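Sigma regulatory family protein-PP2C phosphatase (Chlamydia trachomatis serovar L2, PDB 6MAB) is a membrane-bound regulator, probably with PP2C-type phosphatase activity, whose periplasmic sensor domain, the part crystallised here, probably senses TCA cycle intermediates. Local coordinates at residues S76-E81 with F86-S91; F46-G51 with T132-I137; E241-I246 with S263-S268. One frame throughout, in Å; residues are numbered along the deposited sequence.

Contact 1: S76-E81 with F86-S91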
loop_
_atom_site.group_PDB
_atom_site.type_symbol
_atom_site.label_atom_id
_atom_site.label_comp_id
_atom_site.label_asym_id
_atom_site.label_seq_id
_atom_site.Cartn_x
_atom_site.Cartn_y
_atom_site.Cartn_z
ATOM N N SER A 76 -4.675 -16.352 5.425
ATOM C CA SER A 76 -4.725 -16.856 6.794
ATOM C C SER A 76 -6.055 -16.532 7.464
ATOM O O SER A 76 -6.588 -15.437 7.311
ATOM C CB SER A 76 -3.597 -16.255 7.648
ATOM O OG SER A 76 -2.334 -16.694 7.194
ATOM N N LEU A 77 -6.554 -17.499 8.228
ATOM C CA LEU A 77 -7.631 -17.286 9.174
ATOM C C LEU A 77 -7.013 -17.009 10.528
ATOM O O LEU A 77 -6.295 -17.862 11.076
ATOM C CB LEU A 77 -8.532 -18.505 9.275
ATOM C CG LEU A 77 -9.532 -18.857 8.201
ATOM C CD1 LEU A 77 -10.246 -20.131 8.666
ATOM C CD2 LEU A 77 -10.505 -17.699 8.001
ATOM N N VAL A 78 -7.311 -15.834 11.064
ATOM C CA VAL A 78 -6.711 -15.328 12.290
ATOM C C VAL A 78 -7.813 -15.249 13.330
ATOM O O VAL A 78 -8.750 -14.457 13.197
ATOM C CB VAL A 78 -6.043 -13.966 12.068
ATOM C CG1 VAL A 78 -5.248 -13.535 13.337
ATOM C CG2 VAL A 78 -5.135 -14.034 10.860
ATOM N N LYS A 79 -7.709 -16.073 14.372
ATOM C CA LYS A 79 -8.735 -16.096 15.401
ATOM C C LYS A 79 -8.542 -14.901 16.320
ATOM O O LYS A 79 -7.417 -14.564 16.696
ATOM C CB LYS A 79 -8.659 -17.393 16.207
ATOM C CG LYS A 79 -9.633 -17.464 17.347
ATOM C CD LYS A 79 -9.458 -18.760 18.125
ATOM C CE LYS A 79 -10.416 -18.834 19.301
ATOM N NZ LYS A 79 -11.838 -18.869 18.846
ATOM N N LYS A 80 -9.637 -14.249 16.675
ATOM C CA LYS A 80 -9.623 -13.287 17.765
ATOM C C LYS A 80 -9.924 -14.061 19.042
ATOM O O LYS A 80 -11.051 -14.519 19.253
ATOM C CB LYS A 80 -10.629 -12.164 17.528
ATOM C CG LYS A 80 -10.486 -10.987 18.493
ATOM C CD LYS A 80 -11.604 -9.985 18.251
ATOM C CE LYS A 80 -11.521 -8.774 19.166
ATOM N NZ LYS A 80 -12.680 -7.874 18.901
ATOM N N GLU A 81 -8.906 -14.239 19.877
ATOM C CA GLU A 81 -9.076 -14.961 21.127
ATOM C C GLU A 81 -9.937 -14.147 22.097
ATOM O O GLU A 81 -10.197 -12.957 21.897
ATOM C CB GLU A 81 -7.713 -15.265 21.749
ATOM C CG GLU A 81 -6.745 -15.999 20.835
ATOM C CD GLU A 81 -6.964 -17.501 20.822
ATOM O OE1 GLU A 81 -8.030 -17.958 21.290
ATOM O OE2 GLU A 81 -6.059 -18.224 20.354
ATOM N N PHE A 86 -4.762 -11.943 18.786
ATOM C CA PHE A 86 -4.983 -12.582 17.492
ATOM C C PHE A 86 -3.972 -13.697 17.269
ATOM O O PHE A 86 -2.778 -13.536 17.556
ATOM C CB PHE A 86 -4.868 -11.559 16.356
ATOM C CG PHE A 86 -6.020 -10.600 16.293
ATOM C CD1 PHE A 86 -7.183 -10.955 15.648
ATOM C CD2 PHE A 86 -5.936 -9.356 16.880
ATOM C CE1 PHE A 86 -8.258 -10.076 15.580
ATOM C CE2 PHE A 86 -7.005 -8.474 16.821
ATOM C CZ PHE A 86 -8.169 -8.847 16.168
ATOM N N ARG A 87 -4.442 -14.827 16.751
ATOM C CA ARG A 87 -3.574 -15.977 16.525
ATOM C C ARG A 87 -3.938 -16.664 15.213
ATOM O O ARG A 87 -5.121 -16.876 14.931
ATOM C CB ARG A 87 -3.681 -16.960 17.677
ATOM C CG ARG A 87 -2.653 -18.057 17.640
ATOM C CD ARG A 87 -2.890 -19.048 18.765
ATOM N NE ARG A 87 -1.765 -19.959 18.913
ATOM C CZ ARG A 87 -1.845 -21.172 19.450
ATOM N NH1 ARG A 87 -3.012 -21.644 19.877
ATOM N NH2 ARG A 87 -0.754 -21.921 19.546
ATOM N N VAL A 88 -2.927 -17.022 14.417
ATOM C CA VAL A 88 -3.173 -17.716 13.157
ATOM C C VAL A 88 -3.617 -19.139 13.455
ATOM O O VAL A 88 -2.874 -19.926 14.053
ATOM C CB VAL A 88 -1.931 -17.721 12.258
ATOM C CG1 VAL A 88 -2.222 -18.481 10.993
ATOM C CG2 VAL A 88 -1.464 -16.299 11.916
ATOM N N VAL A 89 -4.826 -19.490 13.026
ATOM C CA VAL A 89 -5.332 -20.846 13.228
ATOM C C VAL A 89 -5.464 -21.634 11.933
ATOM O O VAL A 89 -5.733 -22.844 11.995
ATOM C CB VAL A 89 -6.672 -20.845 13.993
ATOM C CG1 VAL A 89 -6.477 -20.271 15.397
ATOM C CG2 VAL A 89 -7.735 -20.065 13.251
ATOM N N ALA A 90 -5.280 -21.004 10.776
ATOM C CA ALA A 90 -5.149 -21.718 9.514
ATOM C C ALA A 90 -4.472 -20.783 8.521
ATOM O O ALA A 90 -4.758 -19.583 8.511
ATOM C CB ALA A 90 -6.509 -22.179 8.985
ATOM N N SER A 91 -3.558 -21.327 7.712
ATOM C CA SER A 91 -2.853 -20.524 6.720
ATOM C C SER A 91 -2.403 -21.372 5.534
ATOM O O SER A 91 -2.023 -22.537 5.689
ATOM C CB SER A 91 -1.622 -19.850 7.328
ATOM O OG SER A 91 -1.046 -18.956 6.387
#
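Phe86 carries its CG anti to its carbonyl carbon (chi1 -72°), which turns the ring toward the end of strand 76-80, beside Lys80. Lys80 has its CG anti to the backbone N (chi1 -169°), and its CB and CG meet the ring obliquely, CB 3.7 Å from Phe86 CE1, before the chain carries its amine away. On the same face Val78 CG1 packs 3.6 Å from Phe86 CB, the two crossing at about a right angle. These strands form the beta hairpin at one edge of the five-stranded antiparallel sheet, whose strand order 2-1-5-4-3 is consistent with a PAS-like (Cache) sensor domain. The ladder has a classic bulge: Val89 and Ala90 both stand opposite Leu77, whose O takes a bond from Val89 N (2.9 Å, 159° at the hydrogen) and a weak one from Ala90 N. The register slips by one here; beyond it Lys79 and Arg87 pair through N and O both ways. At the other end Ser76 OG and Ser91 OG lie 2.7 Å apart; Ser76 OG is also hydrogen-bonded to Glu74 and Ser91 OG to Arg93 N. On the other face Leu77 and Ala90 touch Leu60 of helix 58-68. Turned out by the bulge, Val89 sets CG1 3.7 Å from Lys79 CB. Glu81 crosses Arg87 at a slant, OE2 3.6 Å from Arg87 CD, while Arg87 NE is hydrogen-bonded to Gly98 O.

Contact 2: F46-G51 with T132-I137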
loop_
_atom_site.group_PDB
_atom_site.type_symbol
_atom_site.label_atom_id
_atom_site.label_comp_id
_atom_site.label_asym_id
_atom_site.label_seq_id
_atom_site.Cartn_x
_atom_site.Cartn_y
_atom_site.Cartn_z
ATOM N N PHE A 46 -14.507 -23.110 2.106
ATOM C CA PHE A 46 -14.470 -23.526 3.506
ATOM C C PHE A 46 -15.589 -22.841 4.287
ATOM O O PHE A 46 -15.698 -21.610 4.269
ATOM C CB PHE A 46 -13.120 -23.184 4.114
ATOM C CG PHE A 46 -11.971 -23.594 3.255
ATOM C CD1 PHE A 46 -11.560 -24.912 3.212
ATOM C CD2 PHE A 46 -11.321 -22.665 2.465
ATOM C CE1 PHE A 46 -10.496 -25.292 2.413
ATOM C CE2 PHE A 46 -10.264 -23.033 1.664
ATOM C CZ PHE A 46 -9.850 -24.349 1.634
ATOM N N ASP A 47 -16.386 -23.630 5.008
ATOM C CA ASP A 47 -17.585 -23.108 5.666
ATOM C C ASP A 47 -17.229 -22.312 6.920
ATOM O O ASP A 47 -16.627 -22.849 7.857
ATOM C CB ASP A 47 -18.526 -24.252 6.031
ATOM C CG ASP A 47 -19.753 -23.772 6.779
ATOM O OD1 ASP A 47 -20.370 -22.784 6.320
ATOM O OD2 ASP A 47 -20.092 -24.372 7.823
ATOM N N LEU A 48 -17.634 -21.043 6.960
ATOM C CA LEU A 48 -17.377 -20.190 8.114
ATOM C C LEU A 48 -18.604 -19.989 8.992
ATOM O O LEU A 48 -18.544 -19.204 9.943
ATOM C CB LEU A 48 -16.855 -18.826 7.664
ATOM C CG LEU A 48 -15.397 -18.742 7.221
ATOM C CD1 LEU A 48 -15.068 -17.344 6.704
ATOM C CD2 LEU A 48 -14.461 -19.120 8.364
ATOM N N ASP A 49 -19.710 -20.678 8.698
ATOM C CA ASP A 49 -20.931 -20.485 9.476
ATOM C C ASP A 49 -20.717 -20.840 10.941
ATOM O O ASP A 49 -21.266 -20.179 11.834
ATOM C CB ASP A 49 -22.071 -21.326 8.893
ATOM C CG ASP A 49 -22.704 -20.695 7.665
ATOM O OD1 ASP A 49 -22.310 -19.569 7.289
ATOM O OD2 ASP A 49 -23.610 -21.332 7.079
ATOM N N ARG A 50 -19.941 -21.889 11.208
ATOM C CA ARG A 50 -19.684 -22.347 12.567
ATOM C C ARG A 50 -18.526 -21.611 13.235
ATOM O O ARG A 50 -18.216 -21.902 14.393
ATOM C CB ARG A 50 -19.403 -23.854 12.564
ATOM N N GLY A 51 -17.887 -20.678 12.547
ATOM C CA GLY A 51 -16.799 -19.906 13.113
ATOM C C GLY A 51 -15.459 -20.286 12.510
ATOM O O GLY A 51 -15.370 -20.924 11.458
ATOM N N THR A 132 -10.108 -8.657 6.562
ATOM C CA THR A 132 -11.564 -8.666 6.538
ATOM C C THR A 132 -12.113 -9.328 7.798
ATOM O O THR A 132 -11.718 -10.448 8.139
ATOM C CB THR A 132 -12.041 -9.388 5.293
ATOM O OG1 THR A 132 -11.516 -8.716 4.146
ATOM C CG2 THR A 132 -13.578 -9.419 5.229
ATOM N N ASN A 133 -13.034 -8.643 8.477
ATOM C CA ASN A 133 -13.593 -9.170 9.712
ATOM C C ASN A 133 -14.534 -10.341 9.427
ATOM O O ASN A 133 -15.319 -10.327 8.472
ATOM C CB ASN A 133 -14.324 -8.071 10.490
ATOM C CG ASN A 133 -13.420 -7.312 11.405
ATOM O OD1 ASN A 133 -12.487 -7.873 11.993
ATOM N ND2 ASN A 133 -13.684 -6.028 11.548
ATOM N N ILE A 134 -14.413 -11.376 10.250
ATOM C CA ILE A 134 -15.299 -12.533 10.222
ATOM C C ILE A 134 -16.283 -12.315 11.366
ATOM O O ILE A 134 -15.943 -12.471 12.545
ATOM C CB ILE A 134 -14.514 -13.843 10.349
ATOM C CG1 ILE A 134 -13.581 -13.993 9.128
ATOM C CG2 ILE A 134 -15.468 -15.032 10.472
ATOM C CD1 ILE A 134 -12.497 -15.042 9.324
ATOM N N PHE A 135 -17.490 -11.900 11.008
ATOM C CA PHE A 135 -18.532 -11.540 11.961
ATOM C C PHE A 135 -19.411 -12.747 12.242
ATOM O O PHE A 135 -19.861 -13.428 11.311
ATOM C CB PHE A 135 -19.417 -10.409 11.420
ATOM C CG PHE A 135 -18.722 -9.078 11.289
ATOM C CD1 PHE A 135 -18.327 -8.373 12.407
ATOM C CD2 PHE A 135 -18.474 -8.527 10.048
ATOM C CE1 PHE A 135 -17.701 -7.145 12.292
ATOM C CE2 PHE A 135 -17.831 -7.292 9.923
ATOM C CZ PHE A 135 -17.465 -6.601 11.053
ATOM N N ASP A 136 -19.682 -12.986 13.523
ATOM C CA ASP A 136 -20.602 -14.049 13.909
ATOM C C ASP A 136 -21.943 -13.848 13.222
ATOM O O ASP A 136 -22.481 -12.741 13.200
ATOM C CB ASP A 136 -20.780 -14.063 15.427
ATOM C CG ASP A 136 -21.600 -15.250 15.913
ATOM O OD1 ASP A 136 -22.851 -15.184 15.869
ATOM O OD2 ASP A 136 -20.984 -16.252 16.336
ATOM N N ILE A 137 -22.473 -14.930 12.644
ATOM C CA ILE A 137 -23.691 -14.827 11.847
ATOM C C ILE A 137 -24.899 -14.510 12.704
ATOM O O ILE A 137 -25.893 -13.983 12.189
ATOM C CB ILE A 137 -23.927 -16.126 11.055
ATOM C CG1 ILE A 137 -24.104 -17.309 12.017
ATOM C CG2 ILE A 137 -22.765 -16.363 10.087
ATOM C CD1 ILE A 137 -24.431 -18.621 11.346
HETATM O O HOH W 1 -20.639 -17.506 12.792
#
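Leu48 and Asp49 open a type I beta turn, Leu48 to Gly51, that sits beside the end of strand 126-135 and reaches Ile134 and Ile137. The turn is closed by Gly51 N on Leu48 O at 3.1 Å. Just ahead of it Asp47 OD1 takes a weak bond from Asp49 N, the pattern of an Asx turn. The backbones stay well apart, the nearest CA atoms being those of Asp49 and Ile137 at 6.7 Å, and one water spans them: it donates to Asp49 O (2.9 Å) and accepts from Ile137 N (3.2 Å). This is a loop-to-sheet contact, in which the connection between helices 35-45 and 58-68 leans on a strand of the five-stranded sheet just where that strand runs out. Ile137 holds CG1 between its backbone N and carbonyl carbon (chi1 61°), which sends CD1 to 3.6 Å from Asp49 O; the methyl packs against the oxygen that also receives the water's hydrogen bond. Deeper in, Leu48 and Ile134 meet methyl to methyl, CD1 to CD1 at 4.3 Å. Leu48 also rests on Leu39 and Phe42 of helix 35-45, and Ile134 touches Val52 in the loop beyond the turn.

Contact 3: E241-I246 with S263-S268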
loop_
_atom_site.group_PDB
_atom_site.type_symbol
_atom_site.label_atom_id
_atom_site.label_comp_id
_atom_site.label_asym_id
_atom_site.label_seq_id
_atom_site.Cartn_x
_atom_site.Cartn_y
_atom_site.Cartn_z
ATOM N N GLU A 241 16.504 18.323 -11.190
ATOM C CA GLU A 241 15.293 18.895 -10.597
ATOM C C GLU A 241 14.022 18.252 -11.167
ATOM O O GLU A 241 13.864 18.143 -12.388
ATOM C CB GLU A 241 15.251 20.404 -10.832
ATOM N N MET A 242 13.123 17.848 -10.265
ATOM C CA MET A 242 11.854 17.197 -10.569
ATOM C C MET A 242 10.709 18.063 -10.066
ATOM O O MET A 242 10.824 18.738 -9.044
ATOM C CB MET A 242 11.718 15.823 -9.872
ATOM C CG MET A 242 12.918 14.914 -10.001
ATOM S SD MET A 242 13.327 14.589 -11.713
ATOM C CE MET A 242 12.134 13.451 -12.215
ATOM N N TRP A 243 9.582 18.006 -10.763
ATOM C CA TRP A 243 8.321 18.498 -10.240
ATOM C C TRP A 243 7.375 17.310 -10.108
ATOM O O TRP A 243 7.473 16.353 -10.875
ATOM C CB TRP A 243 7.709 19.552 -11.157
ATOM C CG TRP A 243 8.226 20.964 -10.956
ATOM C CD1 TRP A 243 9.377 21.348 -10.322
ATOM C CD2 TRP A 243 7.594 22.167 -11.393
ATOM N NE1 TRP A 243 9.495 22.718 -10.339
ATOM C CE2 TRP A 243 8.414 23.243 -10.999
ATOM C CE3 TRP A 243 6.410 22.439 -12.082
ATOM C CZ2 TRP A 243 8.078 24.569 -11.257
ATOM C CZ3 TRP A 243 6.086 23.752 -12.341
ATOM C CH2 TRP A 243 6.914 24.799 -11.940
ATOM N N GLY A 244 6.460 17.374 -9.136
ATOM C CA GLY A 244 5.564 16.260 -8.898
ATOM C C GLY A 244 4.223 16.693 -8.350
ATOM O O GLY A 244 3.994 17.863 -8.069
ATOM N N TYR A 245 3.315 15.706 -8.239
ATOM C CA TYR A 245 1.968 15.887 -7.715
ATOM C C TYR A 245 1.663 14.734 -6.765
ATOM O O TYR A 245 1.923 13.585 -7.105
ATOM C CB TYR A 245 0.919 15.896 -8.848
ATOM C CG TYR A 245 -0.494 16.074 -8.366
ATOM C CD1 TYR A 245 -0.995 17.329 -8.095
ATOM C CD2 TYR A 245 -1.335 14.980 -8.179
ATOM C CE1 TYR A 245 -2.294 17.506 -7.660
ATOM C CE2 TYR A 245 -2.636 15.145 -7.741
ATOM C CZ TYR A 245 -3.099 16.410 -7.474
ATOM O OH TYR A 245 -4.378 16.578 -7.032
ATOM N N ILE A 246 1.101 15.029 -5.601
ATOM C CA ILE A 246 0.775 13.996 -4.615
ATOM C C ILE A 246 -0.733 13.866 -4.511
ATOM O O ILE A 246 -1.432 14.828 -4.158
ATOM C CB ILE A 246 1.366 14.300 -3.234
ATOM C CG1 ILE A 246 2.883 14.337 -3.309
ATOM C CG2 ILE A 246 0.934 13.234 -2.240
ATOM C CD1 ILE A 246 3.521 14.910 -2.047
ATOM N N SER A 263 12.672 20.088 -16.540
ATOM C CA SER A 263 13.004 20.508 -17.894
ATOM C C SER A 263 12.034 19.932 -18.920
ATOM O O SER A 263 11.747 20.581 -19.932
ATOM C CB SER A 263 14.443 20.110 -18.234
ATOM O OG SER A 263 14.606 18.696 -18.353
ATOM N N ILE A 264 11.540 18.717 -18.687
ATOM C CA ILE A 264 10.557 18.111 -19.586
ATOM C C ILE A 264 9.203 18.784 -19.408
ATOM O O ILE A 264 8.519 19.119 -20.384
ATOM C CB ILE A 264 10.492 16.590 -19.318
ATOM C CG1 ILE A 264 11.824 15.935 -19.730
ATOM C CG2 ILE A 264 9.322 15.958 -20.027
ATOM C CD1 ILE A 264 11.951 14.442 -19.426
ATOM N N ILE A 265 8.811 19.026 -18.159
ATOM C CA ILE A 265 7.581 19.766 -17.886
ATOM C C ILE A 265 7.606 21.096 -18.623
ATOM O O ILE A 265 6.654 21.466 -19.315
ATOM C CB ILE A 265 7.409 19.971 -16.367
ATOM C CG1 ILE A 265 7.183 18.630 -15.662
ATOM C CG2 ILE A 265 6.283 20.978 -16.078
ATOM C CD1 ILE A 265 5.883 17.936 -16.044
ATOM N N PHE A 266 8.700 21.837 -18.491
ATOM C CA PHE A 266 8.752 23.167 -19.073
ATOM C C PHE A 266 8.854 23.134 -20.590
ATOM O O PHE A 266 8.509 24.117 -21.235
ATOM C CB PHE A 266 9.924 23.955 -18.461
ATOM C CG PHE A 266 9.556 24.644 -17.167
ATOM C CD1 PHE A 266 9.100 23.919 -16.092
ATOM C CD2 PHE A 266 9.626 26.019 -17.042
ATOM C CE1 PHE A 266 8.742 24.535 -14.915
ATOM C CE2 PHE A 266 9.264 26.634 -15.859
ATOM C CZ PHE A 266 8.817 25.872 -14.794
ATOM N N ALA A 267 9.302 22.024 -21.176
ATOM C CA ALA A 267 9.394 21.949 -22.626
ATOM C C ALA A 267 8.022 22.074 -23.271
ATOM O O ALA A 267 7.936 22.431 -24.456
ATOM C CB ALA A 267 10.058 20.638 -23.064
ATOM N N SER A 268 6.958 21.787 -22.511
ATOM C CA SER A 268 5.588 21.971 -23.005
ATOM C C SER A 268 5.261 23.421 -23.293
ATOM O O SER A 268 4.227 23.697 -23.917
ATOM C CB SER A 268 4.561 21.447 -21.989
ATOM O OG SER A 268 4.663 20.049 -21.837
HETATM O O HOH W 2 14.933 19.105 -14.745
#
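Trp243 and Phe266 form a T-shaped pair where the C-terminal helix 262-267 packs on strand 240-249 of the six-stranded antiparallel sheet. The sheet's order, 2-1-6-5-4-3, together with the long helix 2-31, is consistent with the second PAS-like module of a double Cache sensor. Helix 262-267 follows directly on strand 254-261, the hairpin partner of strand 240-249, and folds back over the start of the earlier strand, 240-249.

Phe266 brings its edge down on one face of the indole, with the six-membered rings 5.0 Å apart between centroids and their planes at 80°. CE1 of Phe266 leads, 3.5 Å from Trp243 CH2 and set off toward the rim of the benzo ring rather than over its middle; CZ follows, 3.6 Å from the same carbon. Trp243 CG lies anti to its carbonyl carbon (chi1 -84°), and from there the indole rises off the sheet toward the helix. It also touches Leu10 and Thr14 of the long helix 2-31, so the same side chain links the sheet to both ends of the chain.

Apolar packing is slighter. The buried Ile265, one residue back along the helix, points toward the strand and puts CG2 4.3 Å from Trp243 CE3, obliquely to the ring.

Polar contact is left to the backbone and a water. Glu241 is hydrogen-bonded through its backbone to Lys262, continuing the hairpin ladder that pairs Trp243 with Glu260. One residue further, in the first turn of the helix, a bridging water takes over: it accepts from Ser263 N at 3.0 Å and donates to Glu241 O at 2.8 Å.

How the contacts relate
Contacts 1 and 2 belong together: their centres are 12 Å apart, both reach the five-stranded sheet, and Leu77 CD2 joins them by packing 3.6 Å from Ile134 CD1. Contact 3 lies on the other side of the chain's centre, about 47 Å from contact 1 between centres, on the six-stranded sheet. Contact 1 is the most buried and the one knit by direct backbone hydrogen bonds, as befits neighbouring strands. Contacts 2 and 3 instead fasten a loop and a helix to a strand, each with a single bridging water; contact 2 relies on aliphatic methyls at a rather exposed turn, contact 3 on an aromatic pair.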